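Local coordinates for protein sensor histidine kinase (Rhodopseudomonas palustris, PDB 3VA9) that forms the four-helix-bundle sensor domain of a membrane histidine kinase that probably uses ATP to phosphorylate a protein histidine, at residues G45-T48 with Y49-Y53. Residues are numbered along the deposited sequence; the frame is centred on the assembly and turned at random.
Sequences GIET and YRDSY
Ile46 meets Tyr49 where helix 47-70 of the four-helix bundle sets out from the turn after helix 18-44, a turn in which Gly45, the first residue to leave helical geometry, has a positive phi of 72°. The first-turn bond runs from Tyr49 N to Ile46 O at 2.9 Å. Ile46 O also lies in the plane of the Tyr49 ring at its edge, 3.5 Å from Tyr49 CD2, and Ile46 CB stands 3.8 Å from the same CD2, giving a small apolar contact; the ring also rests on Phe41 and Thr44 of helix 18-44. Glu47 O then receives Asp51 N at 2.8 Å, an i to i+4 helical bond. With CG anti to the backbone N (chi1 176°) and a bend at chi2, the Glu47 chain runs alongside the extended Arg50 chain, and its OE2 takes Arg50 NH1 at 2.9 Å through the syn lone pair. This salt bridge lies close to the guanidinium plane, although carboxylate and guanidinium are turned 40° apart. Asp51, whose side chain crosses that of Glu47 at about a right angle, brings OD1 within 3.2 Å of Glu47 OE2, so the arginine's charge probably offsets repulsion between the two carboxylates. An alanine in place of Arg50 would probably leave Glu47 OE2 without this cationic partner beside Asp51 OD1 and let the Glu47 carboxylate turn away. Last in the segment, Thr48 O accepts Ser52 N at 3.1 Å, continuing the i to i+4 pattern, and Ser52 OG adds a weak bond to that same oxygen at 3.3 Å.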
loop_
_atom_site.group_PDB
_atom_site.type_symbol
_atom_site.label_atom_id
_atom_site.label_comp_id
_atom_site.label_asym_id
_atom_site.label_seq_id
_atom_site.Cartn_x
_atom_site.Cartn_y
_atom_site.Cartn_z
ATOM N N GLY A 45 6.329 20.327 -5.798
ATOM C CA GLY A 45 7.158 20.815 -4.709
ATOM C C GLY A 45 6.326 21.397 -3.572
ATOM O O GLY A 45 6.854 22.035 -2.664
ATOM N N ILE A 46 5.018 21.174 -3.616
ATOM C CA ILE A 46 4.122 21.699 -2.588
ATOM C C ILE A 46 3.998 20.706 -1.425
ATOM O O ILE A 46 3.541 19.572 -1.610
ATOM C CB ILE A 46 2.737 22.062 -3.176
ATOM C CG1 ILE A 46 2.873 23.243 -4.142
ATOM C CG2 ILE A 46 1.740 22.394 -2.064
ATOM C CD1 ILE A 46 1.644 23.484 -5.014
ATOM N N GLU A 47 4.417 21.145 -0.235
ATOM C CA GLU A 47 4.573 20.262 0.924
ATOM C C GLU A 47 3.281 19.552 1.313
ATOM O O GLU A 47 3.302 18.490 1.943
ATOM C CB GLU A 47 5.125 21.034 2.128
ATOM C CG GLU A 47 5.229 20.204 3.409
ATOM C CD GLU A 47 6.271 19.093 3.320
ATOM O OE1 GLU A 47 7.168 19.176 2.450
ATOM O OE2 GLU A 47 6.193 18.140 4.126
ATOM N N THR A 48 2.159 20.148 0.933
ATOM C CA THR A 48 0.851 19.561 1.184
ATOM C C THR A 48 0.745 18.158 0.590
ATOM O O THR A 48 0.075 17.292 1.147
ATOM C CB THR A 48 -0.270 20.460 0.624
ATOM O OG1 THR A 48 -0.436 21.592 1.484
ATOM C CG2 THR A 48 -1.579 19.707 0.557
ATOM N N TYR A 49 1.409 17.929 -0.539
ATOM C CA TYR A 49 1.366 16.609 -1.170
ATOM C C TYR A 49 2.235 15.631 -0.389
ATOM O O TYR A 49 1.881 14.462 -0.224
ATOM C CB TYR A 49 1.794 16.667 -2.636
ATOM C CG TYR A 49 0.814 17.396 -3.531
ATOM C CD1 TYR A 49 -0.280 16.741 -4.066
ATOM C CD2 TYR A 49 0.989 18.739 -3.839
ATOM C CE1 TYR A 49 -1.177 17.395 -4.880
ATOM C CE2 TYR A 49 0.096 19.404 -4.655
ATOM C CZ TYR A 49 -0.984 18.724 -5.175
ATOM O OH TYR A 49 -1.884 19.374 -5.987
ATOM N N ARG A 50 3.367 16.120 0.104
ATOM C CA ARG A 50 4.194 15.325 0.999
ATOM C C ARG A 50 3.432 14.933 2.265
ATOM O O ARG A 50 3.468 13.777 2.684
ATOM C CB ARG A 50 5.479 16.056 1.359
ATOM C CG ARG A 50 6.480 15.160 2.058
ATOM C CD ARG A 50 7.841 15.815 2.196
ATOM N NE ARG A 50 8.692 14.994 3.044
ATOM C CZ ARG A 50 8.646 15.016 4.368
ATOM N NH1 ARG A 50 7.805 15.844 4.973
ATOM N NH2 ARG A 50 9.442 14.224 5.084
ATOM N N ASP A 51 2.744 15.892 2.871
ATOM C CA ASP A 51 1.915 15.598 4.039
ATOM C C ASP A 51 0.919 14.473 3.732
ATOM O O ASP A 51 0.752 13.541 4.527
ATOM C CB ASP A 51 1.177 16.856 4.504
ATOM C CG ASP A 51 2.122 17.920 5.062
ATOM O OD1 ASP A 51 3.289 17.585 5.339
ATOM O OD2 ASP A 51 1.697 19.089 5.214
ATOM N N SER A 52 0.274 14.557 2.570
ATOM C CA SER A 52 -0.656 13.519 2.136
ATOM C C SER A 52 0.016 12.158 1.976
ATOM O O SER A 52 -0.569 11.132 2.312
ATOM C CB SER A 52 -1.355 13.930 0.836
ATOM O OG SER A 52 -2.292 14.956 1.112
ATOM N N TYR A 53 1.241 12.144 1.459
ATOM C CA TYR A 53 1.988 10.896 1.365
ATOM C C TYR A 53 2.204 10.337 2.766
ATOM O O TYR A 53 1.940 9.164 3.014
ATOM C CB TYR A 53 3.337 11.090 0.652
ATOM C CG TYR A 53 4.314 9.961 0.922
ATOM C CD1 TYR A 53 4.234 8.766 0.220
ATOM C CD2 TYR A 53 5.294 10.081 1.900
ATOM C CE1 TYR A 53 5.101 7.728 0.474
ATOM C CE2 TYR A 53 6.174 9.044 2.163
ATOM C CZ TYR A 53 6.068 7.873 1.450
ATOM O OH TYR A 53 6.937 6.842 1.706
#